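Local coordinates for major exported protein (Pseudomonas aeruginosa, PDB 3HE1), which is a secreted member of the Hcp family that assembles as six subunits and probably forms ring-shaped building blocks of the type VI secretion tube, at residues Lys88-Thr93 with Phe168-Ile173; Leu104-Ser109 with Ala140-Ile145; Asp144-Met149 with Leu163-Phe168. One frame throughout, in Å; residues are numbered along the deposited sequence.

Contact 1: residues Lys88-Thr93 with Phe168-Ile173; sequences KPVVIT and FTYRKI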
loop_
_atom_site.group_PDB
_atom_site.type_symbol
_atom_site.label_atom_id
_atom_site.label_comp_id
_atom_site.label_asym_id
_atom_site.label_seq_id
_atom_site.Cartn_x
_atom_site.Cartn_y
_atom_site.Cartn_z
ATOM N N LYS A 88 -13.772 -20.991 7.377
ATOM C CA LYS A 88 -12.504 -20.397 7.803
ATOM C C LYS A 88 -12.619 -19.919 9.242
ATOM O O LYS A 88 -13.718 -19.587 9.692
ATOM C CB LYS A 88 -12.131 -19.212 6.916
ATOM C CG LYS A 88 -11.962 -19.573 5.465
ATOM C CD LYS A 88 -11.188 -20.853 5.332
ATOM C CE LYS A 88 -10.818 -21.127 3.890
ATOM N NZ LYS A 88 -10.449 -22.558 3.686
ATOM N N PRO A 89 -11.485 -19.868 9.971
ATOM C CA PRO A 89 -11.552 -19.537 11.399
ATOM C C PRO A 89 -12.190 -18.188 11.617
ATOM O O PRO A 89 -12.059 -17.325 10.742
ATOM C CB PRO A 89 -10.082 -19.494 11.817
ATOM C CG PRO A 89 -9.388 -20.378 10.838
ATOM C CD PRO A 89 -10.107 -20.154 9.538
ATOM N N VAL A 90 -12.885 -18.003 12.738
ATOM C CA VAL A 90 -13.439 -16.686 13.040
ATOM C C VAL A 90 -12.351 -15.835 13.670
ATOM O O VAL A 90 -11.559 -16.330 14.473
ATOM C CB VAL A 90 -14.681 -16.748 13.946
ATOM C CG1 VAL A 90 -15.140 -15.336 14.328
ATOM C CG2 VAL A 90 -15.798 -17.489 13.243
ATOM N N VAL A 91 -12.303 -14.561 13.286
ATOM C CA VAL A 91 -11.193 -13.706 13.663
ATOM C C VAL A 91 -11.672 -12.399 14.260
ATOM O O VAL A 91 -12.204 -11.546 13.557
ATOM C CB VAL A 91 -10.339 -13.385 12.447
ATOM C CG1 VAL A 91 -8.992 -12.821 12.886
ATOM C CG2 VAL A 91 -10.150 -14.626 11.589
ATOM N N ILE A 92 -11.493 -12.229 15.559
ATOM C CA ILE A 92 -11.890 -10.975 16.182
ATOM C C ILE A 92 -10.670 -10.152 16.601
ATOM O O ILE A 92 -9.536 -10.610 16.526
ATOM C CB ILE A 92 -12.898 -11.185 17.358
ATOM C CG1 ILE A 92 -12.264 -11.953 18.521
ATOM C CG2 ILE A 92 -14.101 -11.937 16.879
ATOM C CD1 ILE A 92 -11.618 -11.068 19.596
ATOM N N THR A 93 -10.916 -8.920 17.015
ATOM C CA THR A 93 -9.858 -8.056 17.498
ATOM C C THR A 93 -10.385 -7.335 18.721
ATOM O O THR A 93 -11.542 -6.918 18.748
ATOM C CB THR A 93 -9.401 -7.020 16.431
ATOM O OG1 THR A 93 -8.835 -7.701 15.305
ATOM C CG2 THR A 93 -8.354 -6.074 17.009
ATOM N N PHE A 168 -10.666 -18.295 16.289
ATOM C CA PHE A 168 -11.359 -19.477 16.753
ATOM C C PHE A 168 -11.734 -20.363 15.570
ATOM O O PHE A 168 -12.200 -19.881 14.538
ATOM C CB PHE A 168 -12.655 -19.100 17.460
ATOM C CG PHE A 168 -12.541 -17.934 18.402
ATOM C CD1 PHE A 168 -12.485 -18.142 19.780
ATOM C CD2 PHE A 168 -12.542 -16.628 17.922
ATOM C CE1 PHE A 168 -12.408 -17.066 20.670
ATOM C CE2 PHE A 168 -12.460 -15.550 18.793
ATOM C CZ PHE A 168 -12.400 -15.771 20.174
ATOM N N THR A 169 -11.530 -21.661 15.718
ATOM C CA THR A 169 -12.283 -22.599 14.929
ATOM C C THR A 169 -13.465 -22.992 15.821
ATOM O O THR A 169 -13.592 -22.474 16.935
ATOM C CB THR A 169 -11.438 -23.800 14.490
ATOM O OG1 THR A 169 -11.020 -24.546 15.639
ATOM C CG2 THR A 169 -10.221 -23.312 13.692
ATOM N N TYR A 170 -14.339 -23.863 15.320
ATOM C CA TYR A 170 -15.588 -24.206 16.003
ATOM C C TYR A 170 -16.286 -25.353 15.287
ATOM O O TYR A 170 -15.997 -25.653 14.133
ATOM C CB TYR A 170 -16.538 -23.015 15.997
ATOM C CG TYR A 170 -16.716 -22.473 14.606
ATOM C CD1 TYR A 170 -17.557 -23.097 13.697
ATOM C CD2 TYR A 170 -16.012 -21.356 14.190
ATOM C CE1 TYR A 170 -17.706 -22.608 12.415
ATOM C CE2 TYR A 170 -16.156 -20.860 12.918
ATOM C CZ TYR A 170 -17.002 -21.486 12.032
ATOM O OH TYR A 170 -17.131 -20.984 10.756
ATOM N N ARG A 171 -17.218 -25.983 15.981
ATOM C CA ARG A 171 -17.974 -27.075 15.409
ATOM C C ARG A 171 -19.211 -26.519 14.696
ATOM O O ARG A 171 -19.793 -27.172 13.836
ATOM C CB ARG A 171 -18.364 -28.073 16.503
ATOM C CG ARG A 171 -19.484 -29.027 16.111
ATOM C CD ARG A 171 -20.102 -29.741 17.316
ATOM N NE ARG A 171 -20.703 -28.849 18.316
ATOM C CZ ARG A 171 -22.014 -28.664 18.485
ATOM N NH1 ARG A 171 -22.888 -29.289 17.706
ATOM N NH2 ARG A 171 -22.454 -27.849 19.437
ATOM N N LYS A 172 -19.592 -25.294 15.029
ATOM C CA LYS A 172 -20.831 -24.766 14.506
ATOM C C LYS A 172 -20.957 -23.299 14.803
ATOM O O LYS A 172 -20.478 -22.813 15.812
ATOM C CB LYS A 172 -22.011 -25.519 15.123
ATOM C CG LYS A 172 -23.389 -25.088 14.647
ATOM C CD LYS A 172 -24.467 -25.933 15.315
ATOM C CE LYS A 172 -25.863 -25.432 14.992
ATOM N NZ LYS A 172 -26.886 -26.235 15.691
ATOM N N ILE A 173 -21.648 -22.604 13.919
ATOM C CA ILE A 173 -21.792 -21.178 14.024
ATOM C C ILE A 173 -23.200 -20.856 13.609
ATOM O O ILE A 173 -23.766 -21.497 12.722
ATOM C CB ILE A 173 -20.857 -20.498 13.057
ATOM C CG1 ILE A 173 -21.096 -18.989 13.039
ATOM C CG2 ILE A 173 -21.066 -21.099 11.704
ATOM C CD1 ILE A 173 -19.995 -18.213 12.326
#

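Contact 2: residues Leu104-Ser109 with Ala140-Ile145; sequences LAALTS and AIIVDI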
loop_
_atom_site.group_PDB
_atom_site.type_symbol
_atom_site.label_atom_id
_atom_site.label_comp_id
_atom_site.label_asym_id
_atom_site.label_seq_id
_atom_site.Cartn_x
_atom_site.Cartn_y
_atom_site.Cartn_z
ATOM N N LEU A 104 -5.044 -16.510 26.304
ATOM C CA LEU A 104 -3.785 -17.182 26.018
ATOM C C LEU A 104 -3.769 -18.519 26.734
ATOM O O LEU A 104 -3.449 -19.548 26.141
ATOM C CB LEU A 104 -2.594 -16.324 26.438
ATOM C CG LEU A 104 -2.472 -15.077 25.559
ATOM C CD1 LEU A 104 -1.905 -13.884 26.320
ATOM C CD2 LEU A 104 -1.668 -15.378 24.301
ATOM N N ALA A 105 -4.136 -18.517 28.009
ATOM C CA ALA A 105 -4.201 -19.776 28.727
ATOM C C ALA A 105 -5.043 -20.718 27.881
ATOM O O ALA A 105 -4.623 -21.833 27.580
ATOM C CB ALA A 105 -4.807 -19.590 30.107
ATOM N N ALA A 106 -6.220 -20.246 27.478
ATOM C CA ALA A 106 -7.101 -21.022 26.620
ATOM C C ALA A 106 -6.340 -21.561 25.407
ATOM O O ALA A 106 -6.318 -22.763 25.157
ATOM C CB ALA A 106 -8.299 -20.176 26.179
ATOM N N LEU A 107 -5.704 -20.663 24.667
ATOM C CA LEU A 107 -5.028 -21.027 23.433
ATOM C C LEU A 107 -3.970 -22.098 23.706
ATOM O O LEU A 107 -4.013 -23.185 23.132
ATOM C CB LEU A 107 -4.391 -19.776 22.819
ATOM C CG LEU A 107 -3.690 -19.747 21.461
ATOM C CD1 LEU A 107 -2.988 -18.423 21.355
ATOM C CD2 LEU A 107 -2.685 -20.855 21.295
ATOM N N THR A 108 -3.026 -21.784 24.590
ATOM C CA THR A 108 -1.900 -22.678 24.878
ATOM C C THR A 108 -2.316 -23.957 25.596
ATOM O O THR A 108 -1.547 -24.920 25.656
ATOM C CB THR A 108 -0.814 -21.988 25.736
ATOM O OG1 THR A 108 -1.415 -21.402 26.898
ATOM C CG2 THR A 108 -0.091 -20.914 24.939
ATOM N N SER A 109 -3.522 -23.957 26.154
ATOM C CA SER A 109 -4.005 -25.134 26.858
ATOM C C SER A 109 -4.724 -26.080 25.915
ATOM O O SER A 109 -4.875 -27.256 26.231
ATOM C CB SER A 109 -4.929 -24.752 28.016
ATOM O OG SER A 109 -6.180 -24.283 27.544
ATOM N N ALA A 140 -15.945 -24.089 20.297
ATOM C CA ALA A 140 -14.870 -23.441 19.579
ATOM C C ALA A 140 -13.526 -23.690 20.245
ATOM O O ALA A 140 -13.450 -24.073 21.412
ATOM C CB ALA A 140 -15.150 -21.939 19.455
ATOM N N ILE A 141 -12.462 -23.478 19.481
ATOM C CA ILE A 141 -11.100 -23.665 19.957
ATOM C C ILE A 141 -10.276 -22.471 19.481
ATOM O O ILE A 141 -10.385 -22.067 18.322
ATOM C CB ILE A 141 -10.518 -24.991 19.429
ATOM C CG1 ILE A 141 -11.247 -26.175 20.076
ATOM C CG2 ILE A 141 -9.045 -25.057 19.711
ATOM C CD1 ILE A 141 -11.422 -27.400 19.187
ATOM N N ILE A 142 -9.483 -21.872 20.366
ATOM C CA ILE A 142 -8.650 -20.736 19.942
ATOM C C ILE A 142 -7.360 -21.195 19.238
ATOM O O ILE A 142 -6.510 -21.844 19.849
ATOM C CB ILE A 142 -8.282 -19.827 21.121
ATOM C CG1 ILE A 142 -9.532 -19.473 21.920
ATOM C CG2 ILE A 142 -7.556 -18.575 20.625
ATOM C CD1 ILE A 142 -9.292 -18.374 22.941
ATOM N N VAL A 143 -7.201 -20.845 17.964
ATOM C CA VAL A 143 -6.117 -21.417 17.179
ATOM C C VAL A 143 -4.870 -20.544 17.058
ATOM O O VAL A 143 -3.801 -21.042 16.726
ATOM C CB VAL A 143 -6.604 -21.880 15.802
ATOM C CG1 VAL A 143 -7.339 -23.207 15.948
ATOM C CG2 VAL A 143 -7.514 -20.840 15.188
ATOM N N ASP A 144 -5.004 -19.251 17.338
ATOM C CA ASP A 144 -3.853 -18.359 17.404
ATOM C C ASP A 144 -4.218 -16.973 17.896
ATOM O O ASP A 144 -5.354 -16.522 17.778
ATOM C CB ASP A 144 -3.068 -18.285 16.083
ATOM C CG ASP A 144 -3.917 -18.577 14.867
ATOM O OD1 ASP A 144 -3.409 -19.252 13.950
ATOM O OD2 ASP A 144 -5.082 -18.138 14.818
ATOM N N ILE A 145 -3.236 -16.335 18.525
ATOM C CA ILE A 145 -3.374 -14.967 19.016
ATOM C C ILE A 145 -2.163 -14.145 18.578
ATOM O O ILE A 145 -1.055 -14.655 18.462
ATOM C CB ILE A 145 -3.565 -14.905 20.554
ATOM C CG1 ILE A 145 -4.889 -15.557 20.958
ATOM C CG2 ILE A 145 -3.528 -13.463 21.056
ATOM C CD1 ILE A 145 -5.271 -15.304 22.392
#

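Contact 3: residues Asp144-Met149 with Leu163-Phe168; sequences DIKDYM and LEDVHF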
loop_
_atom_site.group_PDB
_atom_site.type_symbol
_atom_site.label_atom_id
_atom_site.label_comp_id
_atom_site.label_asym_id
_atom_site.label_seq_id
_atom_site.Cartn_x
_atom_site.Cartn_y
_atom_site.Cartn_z
ATOM N N ASP A 144 -5.004 -19.251 17.338
ATOM C CA ASP A 144 -3.853 -18.359 17.404
ATOM C C ASP A 144 -4.218 -16.973 17.896
ATOM O O ASP A 144 -5.354 -16.522 17.778
ATOM C CB ASP A 144 -3.068 -18.285 16.083
ATOM C CG ASP A 144 -3.917 -18.577 14.867
ATOM O OD1 ASP A 144 -3.409 -19.252 13.950
ATOM O OD2 ASP A 144 -5.082 -18.138 14.818
ATOM N N ILE A 145 -3.236 -16.335 18.525
ATOM C CA ILE A 145 -3.374 -14.967 19.016
ATOM C C ILE A 145 -2.163 -14.145 18.578
ATOM O O ILE A 145 -1.055 -14.655 18.462
ATOM C CB ILE A 145 -3.565 -14.905 20.554
ATOM C CG1 ILE A 145 -4.889 -15.557 20.958
ATOM C CG2 ILE A 145 -3.528 -13.463 21.056
ATOM C CD1 ILE A 145 -5.271 -15.304 22.392
ATOM N N LYS A 146 -2.406 -12.877 18.295
ATOM C CA LYS A 146 -1.356 -11.939 17.939
ATOM C C LYS A 146 -1.537 -10.685 18.788
ATOM O O LYS A 146 -2.611 -10.070 18.794
ATOM C CB LYS A 146 -1.409 -11.589 16.440
ATOM C CG LYS A 146 -0.853 -10.198 16.098
ATOM C CD LYS A 146 -0.576 -10.028 14.606
ATOM C CE LYS A 146 -0.028 -8.633 14.292
ATOM N NZ LYS A 146 0.775 -8.571 13.027
ATOM N N ASP A 147 -0.498 -10.335 19.537
ATOM C CA ASP A 147 -0.482 -9.087 20.278
ATOM C C ASP A 147 0.353 -8.077 19.509
ATOM O O ASP A 147 1.458 -8.390 19.082
ATOM C CB ASP A 147 0.090 -9.312 21.671
ATOM C CG ASP A 147 -0.908 -9.951 22.613
ATOM O OD1 ASP A 147 -2.129 -9.904 22.330
ATOM O OD2 ASP A 147 -0.469 -10.493 23.647
ATOM N N TYR A 148 -0.176 -6.871 19.319
ATOM C CA TYR A 148 0.548 -5.835 18.587
ATOM C C TYR A 148 0.126 -4.429 19.013
ATOM O O TYR A 148 -1.006 -4.239 19.452
ATOM C CB TYR A 148 0.374 -6.033 17.075
ATOM C CG TYR A 148 -1.059 -6.015 16.592
ATOM C CD1 TYR A 148 -1.525 -4.965 15.816
ATOM C CD2 TYR A 148 -1.946 -7.047 16.903
ATOM C CE1 TYR A 148 -2.830 -4.927 15.363
ATOM C CE2 TYR A 148 -3.270 -7.017 16.454
ATOM C CZ TYR A 148 -3.698 -5.948 15.677
ATOM O OH TYR A 148 -4.988 -5.873 15.202
HETATM N N MSE A 149 1.033 -3.454 18.901
HETATM C CA MSE A 149 0.713 -2.058 19.250
HETATM C C MSE A 149 0.598 -1.126 18.045
HETATM O O MSE A 149 1.547 -0.970 17.270
HETATM C CB MSE A 149 1.719 -1.474 20.249
HETATM C CG MSE A 149 1.140 -0.325 21.059
HETATM SE SE MSE A 149 2.393 0.529 22.272
HETATM C CE MSE A 149 3.721 -0.878 22.377
ATOM N N LEU A 163 -3.398 -3.705 21.098
ATOM C CA LEU A 163 -4.325 -4.548 20.342
ATOM C C LEU A 163 -4.047 -6.045 20.424
ATOM O O LEU A 163 -3.004 -6.478 20.905
ATOM C CB LEU A 163 -4.360 -4.125 18.874
ATOM C CG LEU A 163 -5.030 -2.794 18.546
ATOM C CD1 LEU A 163 -5.111 -2.643 17.044
ATOM C CD2 LEU A 163 -6.412 -2.737 19.175
ATOM N N GLU A 164 -4.989 -6.831 19.922
ATOM C CA GLU A 164 -4.930 -8.264 20.099
ATOM C C GLU A 164 -6.016 -8.946 19.273
ATOM O O GLU A 164 -7.209 -8.794 19.539
ATOM C CB GLU A 164 -5.079 -8.572 21.581
ATOM C CG GLU A 164 -5.298 -10.019 21.931
ATOM C CD GLU A 164 -5.228 -10.249 23.437
ATOM O OE1 GLU A 164 -4.091 -10.398 23.957
ATOM O OE2 GLU A 164 -6.304 -10.272 24.092
ATOM N N ASP A 165 -5.586 -9.679 18.253
ATOM C CA ASP A 165 -6.483 -10.459 17.412
ATOM C C ASP A 165 -6.536 -11.889 17.899
ATOM O O ASP A 165 -5.499 -12.488 18.161
ATOM C CB ASP A 165 -5.975 -10.497 15.969
ATOM C CG ASP A 165 -5.748 -9.124 15.385
ATOM O OD1 ASP A 165 -6.362 -8.143 15.860
ATOM O OD2 ASP A 165 -4.956 -9.037 14.428
ATOM N N VAL A 166 -7.736 -12.457 17.971
ATOM C CA VAL A 166 -7.880 -13.860 18.353
ATOM C C VAL A 166 -8.674 -14.668 17.329
ATOM O O VAL A 166 -9.691 -14.201 16.827
ATOM C CB VAL A 166 -8.536 -13.997 19.732
ATOM C CG1 VAL A 166 -8.673 -15.466 20.109
ATOM C CG2 VAL A 166 -7.721 -13.238 20.773
ATOM N N HIS A 167 -8.201 -15.881 17.035
ATOM C CA HIS A 167 -8.830 -16.758 16.044
ATOM C C HIS A 167 -9.417 -18.017 16.648
ATOM O O HIS A 167 -8.747 -18.733 17.390
ATOM C CB HIS A 167 -7.820 -17.193 14.998
ATOM C CG HIS A 167 -7.048 -16.073 14.413
ATOM N ND1 HIS A 167 -6.747 -15.996 13.075
ATOM C CD2 HIS A 167 -6.509 -14.964 14.986
ATOM C CE1 HIS A 167 -6.045 -14.900 12.843
ATOM N NE2 HIS A 167 -5.894 -14.255 13.990
ATOM N N PHE A 168 -10.666 -18.295 16.289
ATOM C CA PHE A 168 -11.359 -19.477 16.753
ATOM C C PHE A 168 -11.734 -20.363 15.570
ATOM O O PHE A 168 -12.200 -19.881 14.538
ATOM C CB PHE A 168 -12.655 -19.100 17.460
ATOM C CG PHE A 168 -12.541 -17.934 18.402
ATOM C CD1 PHE A 168 -12.485 -18.142 19.780
ATOM C CD2 PHE A 168 -12.542 -16.628 17.922
ATOM C CE1 PHE A 168 -12.408 -17.066 20.670
ATOM C CE2 PHE A 168 -12.460 -15.550 18.793
ATOM C CZ PHE A 168 -12.400 -15.771 20.174
#

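Contact 1: residues Lys88-Thr93 with Phe168-Ile173
V90 and F168 form an antiparallel hydrogen-bonded pair that joins strand 86-95 to strand 162-169 in the curled antiparallel sheet of the Hcp fold. V90 N donates to F168 O over 2.7 Å, and F168 N returns to V90 O at 2.8 Å with an N-H...O angle of 164°.

The side chains of this pair share one face of the sheet. I92 meets the F168 ring in its plane, at the edge, with CG1 3.6 Å from CE2; its chi1 of 65° sets CG1 between the backbone N and the carbonyl carbon. V90 sends CG2 obliquely to the Y170 ring, 3.4 Å from CE2, and the two side chains cross at about a right angle. The same CG2 has I173 CD1 as a looser neighbour at 4.4 Å.

Farther out, Y170 is positioned by a hydrogen bond between its hydroxyl group and ND1 of H87 and by an edge-to-face stack with W188. M29 and I31 of strand 27-33 pack on F168, and F66 of strand 61-71 on V90 and I92, so that these side chains are buried. Next to the V90-F168 pair, P89 and T169 lie side by side, P89 CG being 4.2 Å from T169 CG2.

Contact 2: residues Leu104-Ser109 with Ala140-Ile145
L107 is the residue of helix 104-109 that reaches both I142 and I145 of strand 140-145, and its rotamer explains how. CG stands opposite the backbone N (chi1 -175°) and CD1 continues the chain in extended form, so the branch runs along the strand's surface. CD1 ends 3.5 Å from I145 CG1, tighter than usual van der Waals contact, where the two side chains slide past each other in opposite directions. Nearer the helix, L107 CB lies 4.0 Å from I142 CG2, the side chains there crossing at about a right angle.

I142 divides its branches between two helix residues. With chi1 at -50°, its CG1 arm lies beside the backbone N and carries CD1 to A106 CB at 3.8 Å, while CG2 serves L107. I145 is extended along CG1, and its CD1 comes within 4.1 Å of L104 CD2. L104 starts out from the helix pointing away from the strand, and only its end turns back to make this contact.

The interface is apolar. The polar T108 side chain folds onto its own helix instead: OG1 donates to L104 O over 2.9 Å from above the carbonyl plane, and that oxygen also accepts a hydrogen bond from T108 N. L103, one residue before the segment, adds to the packing on I142 and I145, while L104 and L107 also touch W175 and I72 of a second subunit. The axes of the two short segments cross at 94°. A short helix packed against the outside of a curled beta-sheet, here beside the subunit interface, is what the Hcp fold is known for.

Contact 3: residues Asp144-Met149 with Leu163-Phe168
Y148 holds its ring between its own backbone N and carbonyl carbon (chi1 58°), a torsion that turns the ring across the neighbouring strand, over L163 and toward D165. D165 places CG beside its backbone N, which brings the carboxylate to the phenol. Y148 OH donates to D165 OD1 at 2.7 Å, on the syn side and 21° out of the carboxylate plane. L163 CB sits over one face of the tyrosine ring in a CH-pi contact, 3.9 Å from the centroid, and L163 CD1 packs on CE1.

The frame is an antiparallel ladder. K146 and D165 make a hydrogen-bonded pair, with K146 N to D165 O at 3.1 Å and D165 N to K146 O at 3.0 Å. On the opposite face of the sheet from Y148, I145 and V166 lie side by side as a non-hydrogen-bonded pair, I145 CD1 being 3.6 Å from V166 CG2. Strand 144-149 also pairs antiparallel with a strand of a second subunit, so the sheet continues across the interface.

D147 and E164, on the I145 face, run side by side with their carboxylates nearly coplanar, 23° apart. D147 OD1 lies 2.6 Å from E164 OE1, while E164 OE2 is bound by K94 and S100. D165 OD1 has a second partner as well, the hydroxyl of T93, so two hydroxyl groups fix that carboxylate. For the buried acid pair, so close an approach suggests a raised pKa for at least one of the two and possibly a retained proton, with K94 probably offsetting the remaining negative charge.

From the N terminus, 88-93 comes first and waits longest for its partner: contact 1 closes a loop of 74 residues when the chain reaches 168-173. Both other contacts nest inside it. Helix segment 104-109, which follows strand 86-95, meets 140-145 in contact 2 after 30 residues. Contact 3 then closes the shorter turn-back from 144-149 to 163-168. Contacts 2 and 3 neither nest nor cross; they meet end to end, sharing D144 and I145, while contacts 1 and 3 share F168. Strand 162-169 thus lies between strands 86-95 and 140-149, with the helix laid on the latter. Contacts 2 and 3 also border the second subunit.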